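Local coordinates for cytoplasmic Protein STM1381 (Salmonella enterica subsp. enterica serovar Typhimurium, PDB 3SOZ) that is of unknown function but belongs to a putative glutamine amidotransferase family, related to the class I glutaminase domains, at residues Ile6-Glu11 with Ala73-Asp78; Asn82-Gln87 with Asp99-Ile104; Leu121-Ile126 with Leu141-Leu146. All coordinates share one frame; numbering follows the deposited sequence.

How the interactions relate
The three contacts follow one another along the chain without interleaving. Interaction 1 joins neighbouring parallel strands 5-10 and 73-77 of the large mixed sheet, its centre about 7 Å from the chain's centre. Strand 73-77 runs on to helix 81-85, which packs with helix 100-109 in interaction 2. Interaction 2 is centred about 13 Å from interaction 1, and Phe84 and Ile104 lie against Ile9, Ile74 and Ile76. Interaction 3, centred about 16 Å from each of the others, joins the loop after strand 113-117 to segment 141-146. Asp78 OD1 accepts from Leu121 N, linking interactions 1 and 3, whereas interactions 2 and 3 do not touch. Strand, helix and loop contacts thus share one family region.

Interaction 1 (Ile6-Glu11 with Ala73-Asp78); sequences ILFIGE and AIVISD
Val75 meets the Phe8 ring obliquely, its CG1 3.3 Å from Phe8 CE2. With Phe8 CG anti to its backbone N (chi1 -164°), the ring leans over the neighbouring strand and carries on to Ser77, whose CB is 4.0 Å from Phe8 CZ. The other valine branch turns to Ile6, with Val75 CG2 3.7 Å from Ile6 CD1, so one branched residue serves two partners. Leu38 and Leu39 of helix 36-42 close over Phe8 on this face. Leu7, Ile9, Ile74 and Ile76 point to the opposite face. There Ile9 and Ile74 lie side by side, aimed the same way, with Ile9 CD1 3.8 Å from Ile74 CG2. Beta-branched valine and isoleucine suit these extended backbones, and their apolar surfaces suit a sheet buried on both faces. Four backbone hydrogen bonds fix the register. Val75 gives its N-H to Leu7 O (2.7 Å, 175° at the hydrogen) and takes Ile9 N on its carbonyl, so it is held from two residues of the facing strand; Leu7 N to Ala73 O and Ser77 N to Ile9 O extend the ladder at its two ends. The strands run the same way at 12° to each other, the parallel pairing of the central sheet of an alpha/beta domain, consistent with the putative class I glutamine amidotransferase family.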
loop_
_atom_site.group_PDB
_atom_site.type_symbol
_atom_site.label_atom_id
_atom_site.label_comp_id
_atom_site.label_asym_id
_atom_site.label_seq_id
_atom_site.Cartn_x
_atom_site.Cartn_y
_atom_site.Cartn_z
ATOM N N ILE A 6 11.561 -12.847 -29.825
ATOM C CA ILE A 6 10.857 -12.610 -28.556
ATOM C C ILE A 6 10.150 -11.268 -28.510
ATOM O O ILE A 6 10.544 -10.281 -29.191
ATOM C CB ILE A 6 11.788 -12.651 -27.357
ATOM C CG1 ILE A 6 12.811 -11.521 -27.473
ATOM C CG2 ILE A 6 12.440 -14.022 -27.241
ATOM C CD1 ILE A 6 13.115 -10.851 -26.189
ATOM N N LEU A 7 9.104 -11.243 -27.692
ATOM C CA LEU A 7 8.433 -9.993 -27.319
ATOM C C LEU A 7 9.036 -9.413 -26.028
ATOM O O LEU A 7 8.941 -10.035 -24.941
ATOM C CB LEU A 7 6.931 -10.235 -27.120
ATOM C CG LEU A 7 6.132 -8.943 -26.981
ATOM C CD1 LEU A 7 6.203 -8.102 -28.235
ATOM C CD2 LEU A 7 4.685 -9.240 -26.577
ATOM N N PHE A 8 9.645 -8.242 -26.137
ATOM C CA PHE A 8 10.149 -7.600 -24.921
ATOM C C PHE A 8 9.389 -6.403 -24.372
ATOM O O PHE A 8 9.504 -5.278 -24.875
ATOM C CB PHE A 8 11.604 -7.234 -25.047
ATOM C CG PHE A 8 12.234 -6.928 -23.742
ATOM C CD1 PHE A 8 12.079 -5.683 -23.162
ATOM C CD2 PHE A 8 12.993 -7.878 -23.099
ATOM C CE1 PHE A 8 12.669 -5.396 -21.994
ATOM C CE2 PHE A 8 13.592 -7.595 -21.912
ATOM C CZ PHE A 8 13.426 -6.366 -21.359
ATOM N N ILE A 9 8.672 -6.665 -23.289
ATOM C CA ILE A 9 7.836 -5.669 -22.669
ATOM C C ILE A 9 8.527 -4.969 -21.479
ATOM O O ILE A 9 8.716 -5.572 -20.400
ATOM C CB ILE A 9 6.500 -6.323 -22.213
ATOM C CG1 ILE A 9 5.865 -7.137 -23.361
ATOM C CG2 ILE A 9 5.548 -5.304 -21.659
ATOM C CD1 ILE A 9 4.581 -7.799 -22.971
ATOM N N GLY A 10 8.881 -3.691 -21.688
ATOM C CA GLY A 10 9.207 -2.772 -20.588
ATOM C C GLY A 10 9.131 -1.292 -20.931
ATOM O O GLY A 10 8.634 -0.916 -21.977
ATOM N N GLU A 11 9.644 -0.437 -20.057
ATOM C CA GLU A 11 9.637 1.020 -20.313
ATOM C C GLU A 11 10.757 1.674 -19.554
ATOM O O GLU A 11 11.192 1.146 -18.534
ATOM C CB GLU A 11 8.349 1.662 -19.806
ATOM C CG GLU A 11 7.324 2.044 -20.847
ATOM C CD GLU A 11 7.644 3.335 -21.574
ATOM O OE1 GLU A 11 8.780 3.839 -21.396
ATOM O OE2 GLU A 11 6.771 3.834 -22.346
ATOM N N ALA A 73 9.159 -16.330 -26.899
ATOM C CA ALA A 73 8.983 -15.946 -25.495
ATOM C C ALA A 73 8.545 -14.501 -25.285
ATOM O O ALA A 73 8.732 -13.595 -26.141
ATOM C CB ALA A 73 10.228 -16.197 -24.720
ATOM N N ILE A 74 7.946 -14.291 -24.127
ATOM C CA ILE A 74 7.546 -12.964 -23.767
ATOM C C ILE A 74 8.369 -12.574 -22.556
ATOM O O ILE A 74 8.512 -13.357 -21.586
ATOM C CB ILE A 74 6.011 -12.866 -23.486
ATOM C CG1 ILE A 74 5.231 -13.355 -24.722
ATOM C CG2 ILE A 74 5.638 -11.429 -23.109
ATOM C CD1 ILE A 74 3.699 -13.465 -24.580
ATOM N N VAL A 75 8.933 -11.373 -22.631
ATOM C CA VAL A 75 9.628 -10.783 -21.469
ATOM C C VAL A 75 8.867 -9.608 -20.860
ATOM O O VAL A 75 8.591 -8.587 -21.528
ATOM C CB VAL A 75 11.025 -10.292 -21.824
ATOM C CG1 VAL A 75 11.827 -10.085 -20.553
ATOM C CG2 VAL A 75 11.718 -11.303 -22.771
ATOM N N ILE A 76 8.518 -9.788 -19.598
ATOM C CA ILE A 76 8.015 -8.710 -18.802
ATOM C C ILE A 76 9.098 -8.247 -17.838
ATOM O O ILE A 76 9.585 -9.010 -17.010
ATOM C CB ILE A 76 6.774 -9.149 -18.008
ATOM C CG1 ILE A 76 5.795 -9.849 -18.945
ATOM C CG2 ILE A 76 6.116 -7.911 -17.312
ATOM C CD1 ILE A 76 4.592 -10.412 -18.255
ATOM N N SER A 77 9.456 -6.988 -17.905
ATOM C CA SER A 77 10.453 -6.516 -16.981
ATOM C C SER A 77 10.055 -5.228 -16.327
ATOM O O SER A 77 9.961 -4.181 -16.977
ATOM C CB SER A 77 11.821 -6.365 -17.680
ATOM O OG SER A 77 12.250 -5.031 -17.720
ATOM N N ASP A 78 9.839 -5.310 -15.017
ATOM C CA ASP A 78 9.537 -4.126 -14.222
ATOM C C ASP A 78 8.299 -3.373 -14.727
ATOM O O ASP A 78 8.340 -2.160 -14.885
ATOM C CB ASP A 78 10.745 -3.182 -14.238
ATOM C CG ASP A 78 10.857 -2.337 -12.963
ATOM O OD1 ASP A 78 10.086 -2.519 -11.968
ATOM O OD2 ASP A 78 11.729 -1.464 -12.998
HETATM O O HOH W 1 10.654 -1.803 -17.290
#

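Interaction 2 (Asn82-Gln87 with Asp99-Ile104); sequences NTFLLQ and DALQLI
Phe84 meets the start of helix 100-109 with CB, CG and the CD1/CE1 side of its ring, and this is the tightly packed half of the contact. Leu101 crosses it at about a right angle and sets CD1 against the root of the ring, 3.4 Å from Phe84 CG. Ala100 CB comes up to the ring edge, near its plane, where the small methyl lets the backbones draw close: the CA atoms of Phe84 and Ala100 are 5.8 Å apart. Farther out, Ile104 CD1 lies 4.0 Å from Phe84 CE1. The other side has fewer close contacts and includes a carboxylate. Leu85 CG touches Leu101 CD2 at 3.8 Å, while Leu85 CD2 runs alongside Asp99, 3.7 Å from its OD1. That oxygen is occupied already: it accepts from Leu101 N nearly along its C-O axis and from Gln102 N above the carboxylate plane, bonds that cap two N-H groups of the first turn and suit aspartate to the N-cap. Glu153 and Gln156 of the second subunit pack on Leu85 and Asp99, so this side lies at the interface with that subunit. Here an N-capped helix packs through apolar residues on the short helix 81-85, within the helical layer that flanks the parallel sheet of an alpha/beta fold.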
loop_
_atom_site.group_PDB
_atom_site.type_symbol
_atom_site.label_atom_id
_atom_site.label_comp_id
_atom_site.label_asym_id
_atom_site.label_seq_id
_atom_site.Cartn_x
_atom_site.Cartn_y
_atom_site.Cartn_z
ATOM N N ASN A 82 -1.224 -3.508 -13.280
ATOM C CA ASN A 82 -2.158 -2.434 -13.605
ATOM C C ASN A 82 -2.020 -1.984 -15.047
ATOM O O ASN A 82 -3.009 -1.680 -15.708
ATOM C CB ASN A 82 -1.962 -1.220 -12.678
ATOM C CG ASN A 82 -2.546 -1.432 -11.265
ATOM O OD1 ASN A 82 -3.380 -2.315 -11.031
ATOM N ND2 ASN A 82 -2.096 -0.598 -10.317
ATOM N N THR A 83 -0.788 -1.895 -15.515
ATOM C CA THR A 83 -0.572 -1.540 -16.879
ATOM C C THR A 83 -1.236 -2.503 -17.855
ATOM O O THR A 83 -1.734 -2.046 -18.880
ATOM C CB THR A 83 0.917 -1.438 -17.173
ATOM O OG1 THR A 83 1.420 -0.345 -16.422
ATOM C CG2 THR A 83 1.198 -1.157 -18.654
ATOM N N PHE A 84 -1.230 -3.810 -17.575
ATOM C CA PHE A 84 -1.881 -4.781 -18.477
ATOM C C PHE A 84 -3.387 -4.758 -18.352
ATOM O O PHE A 84 -4.051 -4.650 -19.348
ATOM C CB PHE A 84 -1.375 -6.206 -18.264
ATOM C CG PHE A 84 0.030 -6.407 -18.706
ATOM C CD1 PHE A 84 0.324 -6.669 -20.044
ATOM C CD2 PHE A 84 1.071 -6.316 -17.798
ATOM C CE1 PHE A 84 1.633 -6.842 -20.458
ATOM C CE2 PHE A 84 2.359 -6.496 -18.206
ATOM C CZ PHE A 84 2.657 -6.744 -19.535
ATOM N N LEU A 85 -3.911 -4.858 -17.132
ATOM C CA LEU A 85 -5.346 -4.892 -16.884
ATOM C C LEU A 85 -6.078 -3.587 -17.182
ATOM O O LEU A 85 -7.235 -3.617 -17.628
ATOM C CB LEU A 85 -5.614 -5.278 -15.439
ATOM C CG LEU A 85 -5.128 -6.676 -15.093
ATOM C CD1 LEU A 85 -5.158 -6.907 -13.599
ATOM C CD2 LEU A 85 -5.987 -7.701 -15.832
ATOM N N LEU A 86 -5.436 -2.442 -16.949
ATOM C CA LEU A 86 -6.116 -1.149 -17.105
ATOM C C LEU A 86 -5.568 -0.345 -18.287
ATOM O O LEU A 86 -4.962 0.725 -18.100
ATOM C CB LEU A 86 -6.053 -0.350 -15.804
ATOM C CG LEU A 86 -6.624 -1.174 -14.643
ATOM C CD1 LEU A 86 -6.330 -0.495 -13.309
ATOM C CD2 LEU A 86 -8.112 -1.399 -14.771
ATOM N N GLN A 87 -5.774 -0.864 -19.497
ATOM C CA GLN A 87 -5.316 -0.206 -20.718
ATOM C C GLN A 87 -6.179 1.035 -20.912
ATOM O O GLN A 87 -7.214 1.187 -20.230
ATOM C CB GLN A 87 -5.421 -1.163 -21.899
ATOM C CG GLN A 87 -4.462 -2.352 -21.856
ATOM C CD GLN A 87 -4.831 -3.467 -22.840
ATOM O OE1 GLN A 87 -4.925 -4.621 -22.456
ATOM N NE2 GLN A 87 -5.013 -3.123 -24.111
ATOM N N ASP A 99 -8.828 -9.565 -21.107
ATOM C CA ASP A 99 -7.763 -9.623 -20.093
ATOM C C ASP A 99 -6.425 -9.996 -20.714
ATOM O O ASP A 99 -6.207 -11.152 -21.028
ATOM C CB ASP A 99 -8.160 -10.627 -19.001
ATOM C CG ASP A 99 -7.066 -10.841 -17.943
ATOM O OD1 ASP A 99 -5.876 -10.525 -18.210
ATOM O OD2 ASP A 99 -7.401 -11.337 -16.836
ATOM N N ALA A 100 -5.544 -9.013 -20.895
ATOM C CA ALA A 100 -4.170 -9.173 -21.474
ATOM C C ALA A 100 -3.296 -10.222 -20.800
ATOM O O ALA A 100 -2.338 -10.729 -21.396
ATOM C CB ALA A 100 -3.439 -7.851 -21.454
ATOM N N LEU A 101 -3.615 -10.520 -19.545
ATOM C CA LEU A 101 -2.843 -11.442 -18.732
ATOM C C LEU A 101 -3.382 -12.857 -18.934
ATOM O O LEU A 101 -2.632 -13.837 -18.787
ATOM C CB LEU A 101 -2.907 -11.020 -17.259
ATOM C CG LEU A 101 -1.791 -10.230 -16.537
ATOM C CD1 LEU A 101 -0.764 -9.507 -17.429
ATOM C CD2 LEU A 101 -2.365 -9.270 -15.501
ATOM N N GLN A 102 -4.680 -12.965 -19.251
ATOM C CA GLN A 102 -5.234 -14.226 -19.706
ATOM C C GLN A 102 -4.520 -14.528 -21.003
ATOM O O GLN A 102 -4.051 -15.641 -21.194
ATOM C CB GLN A 102 -6.748 -14.163 -19.959
ATOM C CG GLN A 102 -7.631 -14.895 -18.954
ATOM C CD GLN A 102 -7.108 -16.262 -18.580
ATOM O OE1 GLN A 102 -7.457 -16.787 -17.529
ATOM N NE2 GLN A 102 -6.268 -16.839 -19.420
ATOM N N LEU A 103 -4.411 -13.528 -21.875
ATOM C CA LEU A 103 -3.698 -13.715 -23.126
ATOM C C LEU A 103 -2.310 -14.297 -22.962
ATOM O O LEU A 103 -1.947 -15.210 -23.697
ATOM C CB LEU A 103 -3.631 -12.429 -23.955
ATOM C CG LEU A 103 -4.859 -12.257 -24.851
ATOM C CD1 LEU A 103 -5.247 -10.773 -25.128
ATOM C CD2 LEU A 103 -4.673 -13.081 -26.144
ATOM N N ILE A 104 -1.536 -13.779 -22.014
ATOM C CA ILE A 104 -0.175 -14.269 -21.819
ATOM C C ILE A 104 -0.224 -15.676 -21.219
ATOM O O ILE A 104 0.542 -16.565 -21.617
ATOM C CB ILE A 104 0.683 -13.267 -21.022
ATOM C CG1 ILE A 104 1.002 -12.059 -21.911
ATOM C CG2 ILE A 104 2.002 -13.891 -20.565
ATOM C CD1 ILE A 104 1.109 -10.761 -21.189
#

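Interaction 3 (Leu121-Ile126 with Leu141-Leu146); sequences LSFTGI and LPVDML
Phe123 and Met145 come together through torsions that set each CG anti to the carbonyl carbon, beside the backbone N; the Met145 chain then extends (chi2 158°) so that its selenium reaches the Phe123 backbone, and its last torsion merely turns the terminal methyl CE aside. Thr124 OG1 is also anti to the carbonyl carbon, and its chi1 of -62° directs it at segment 141-146. The contact belongs to the connections of an alpha/beta domain: the loop after parallel strand 113-117 meets segment 141-146, which carries the short strand 143-144, paired antiparallel with strand 175-187. Met145, present as selenomethionine with selenium where methionine has sulfur, puts SE at the edge of the Phe123 ring, near its plane, and 3.6 Å from Phe123 CA. Its CG also rests 3.9 Å from Phe123 CB. A long, unbranched apolar chain suits this place, since it spans from segment 141-146 to the Phe123 backbone and ring edge. On the ring itself, Val143 CG2 makes a light, slanted approach at 4.5 Å from Phe123 CE1, while Asn183 and Cys215 of the neighbouring strands also touch Phe123, which is buried. The Thr124 and Met145 side chains slide past each other in opposite directions, with Thr124 OG1 3.5 Å from Met145 CB. Threonine suits its position by its hydroxyl; its backbone N is held separately by Asp150 OD2. The hydroxyl gives its proton to the far end of segment 141-146: Thr124 OG1 lies 2.6 Å from Leu146 O, in the carbonyl plane and on a lone pair, with a C=O...donor angle of 144°.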
loop_
_atom_site.group_PDB
_atom_site.type_symbol
_atom_site.label_atom_id
_atom_site.label_comp_id
_atom_site.label_asym_id
_atom_site.label_seq_id
_atom_site.Cartn_x
_atom_site.Cartn_y
_atom_site.Cartn_z
ATOM N N LEU A 121 8.191 -2.678 -9.952
ATOM C CA LEU A 121 6.870 -2.999 -10.441
ATOM C C LEU A 121 6.733 -4.460 -10.939
ATOM O O LEU A 121 5.986 -4.737 -11.883
ATOM C CB LEU A 121 6.499 -2.009 -11.536
ATOM C CG LEU A 121 6.258 -0.598 -11.056
ATOM C CD1 LEU A 121 6.233 0.346 -12.223
ATOM C CD2 LEU A 121 4.955 -0.516 -10.184
ATOM N N SER A 122 7.470 -5.366 -10.315
ATOM C CA SER A 122 7.418 -6.773 -10.642
ATOM C C SER A 122 6.946 -7.486 -9.412
ATOM O O SER A 122 7.054 -6.976 -8.255
ATOM C CB SER A 122 8.798 -7.338 -11.008
ATOM O OG SER A 122 9.326 -6.850 -12.242
ATOM N N PHE A 123 6.463 -8.695 -9.656
ATOM C CA PHE A 123 5.945 -9.559 -8.591
ATOM C C PHE A 123 4.923 -8.810 -7.712
ATOM O O PHE A 123 3.879 -8.396 -8.228
ATOM C CB PHE A 123 7.088 -10.275 -7.840
ATOM C CG PHE A 123 8.115 -10.869 -8.771
ATOM C CD1 PHE A 123 7.842 -12.049 -9.481
ATOM C CD2 PHE A 123 9.337 -10.231 -8.983
ATOM C CE1 PHE A 123 8.778 -12.580 -10.382
ATOM C CE2 PHE A 123 10.285 -10.755 -9.862
ATOM C CZ PHE A 123 9.998 -11.945 -10.569
ATOM N N THR A 124 5.195 -8.654 -6.418
ATOM C CA THR A 124 4.351 -7.821 -5.593
ATOM C C THR A 124 4.784 -6.356 -5.718
ATOM O O THR A 124 3.940 -5.482 -5.822
ATOM C CB THR A 124 4.228 -8.359 -4.129
ATOM O OG1 THR A 124 3.613 -9.668 -4.154
ATOM C CG2 THR A 124 3.369 -7.436 -3.232
ATOM N N GLY A 125 6.079 -6.087 -5.767
ATOM C CA GLY A 125 6.599 -4.744 -6.032
ATOM C C GLY A 125 6.509 -3.751 -4.899
ATOM O O GLY A 125 5.954 -4.030 -3.853
ATOM N N ILE A 126 7.065 -2.575 -5.121
ATOM C CA ILE A 126 7.107 -1.521 -4.091
ATOM C C ILE A 126 5.737 -1.041 -3.677
ATOM O O ILE A 126 4.855 -0.910 -4.498
ATOM C CB ILE A 126 7.929 -0.325 -4.533
ATOM C CG1 ILE A 126 7.937 0.735 -3.403
ATOM C CG2 ILE A 126 7.447 0.193 -5.861
ATOM C CD1 ILE A 126 9.172 1.682 -3.409
ATOM N N LEU A 141 3.302 -18.446 -12.807
ATOM C CA LEU A 141 4.684 -18.314 -12.299
ATOM C C LEU A 141 5.118 -19.441 -11.371
ATOM O O LEU A 141 4.301 -19.984 -10.607
ATOM C CB LEU A 141 4.891 -16.960 -11.583
ATOM C CG LEU A 141 4.386 -15.735 -12.371
ATOM C CD1 LEU A 141 4.480 -14.436 -11.532
ATOM C CD2 LEU A 141 5.073 -15.603 -13.763
ATOM N N PRO A 142 6.426 -19.776 -11.424
ATOM C CA PRO A 142 7.002 -20.837 -10.633
ATOM C C PRO A 142 7.309 -20.421 -9.199
ATOM O O PRO A 142 7.851 -21.231 -8.424
ATOM C CB PRO A 142 8.269 -21.179 -11.405
ATOM C CG PRO A 142 8.646 -19.899 -12.113
ATOM C CD PRO A 142 7.403 -19.175 -12.363
ATOM N N VAL A 143 6.954 -19.177 -8.848
ATOM C CA VAL A 143 7.063 -18.633 -7.455
ATOM C C VAL A 143 5.724 -18.206 -6.813
ATOM O O VAL A 143 4.764 -17.798 -7.516
ATOM C CB VAL A 143 8.047 -17.498 -7.381
ATOM C CG1 VAL A 143 9.463 -18.025 -7.595
ATOM C CG2 VAL A 143 7.717 -16.454 -8.439
ATOM N N ASP A 144 5.643 -18.363 -5.490
ATOM C CA ASP A 144 4.596 -17.706 -4.719
ATOM C C ASP A 144 5.076 -16.333 -4.296
ATOM O O ASP A 144 6.252 -16.156 -3.991
ATOM C CB ASP A 144 4.178 -18.514 -3.481
ATOM C CG ASP A 144 3.199 -19.661 -3.811
ATOM O OD1 ASP A 144 2.297 -19.495 -4.688
ATOM O OD2 ASP A 144 3.348 -20.746 -3.192
HETATM N N MSE A 145 4.152 -15.373 -4.286
HETATM C CA MSE A 145 4.421 -13.974 -3.944
HETATM C C MSE A 145 3.875 -13.592 -2.588
HETATM O O MSE A 145 2.940 -14.200 -2.083
HETATM C CB MSE A 145 3.836 -13.055 -5.019
HETATM C CG MSE A 145 4.744 -12.896 -6.219
HETATM SE SE MSE A 145 3.757 -12.338 -7.779
HETATM C CE MSE A 145 2.777 -13.940 -8.256
ATOM N N LEU A 146 4.475 -12.566 -2.003
ATOM C CA LEU A 146 4.055 -12.045 -0.710
ATOM C C LEU A 146 2.829 -11.121 -0.835
ATOM O O LEU A 146 2.592 -10.498 -1.873
ATOM C CB LEU A 146 5.220 -11.273 -0.097
ATOM C CG LEU A 146 6.148 -11.973 0.910
ATOM C CD1 LEU A 146 6.142 -13.512 0.845
ATOM C CD2 LEU A 146 7.561 -11.434 0.825
#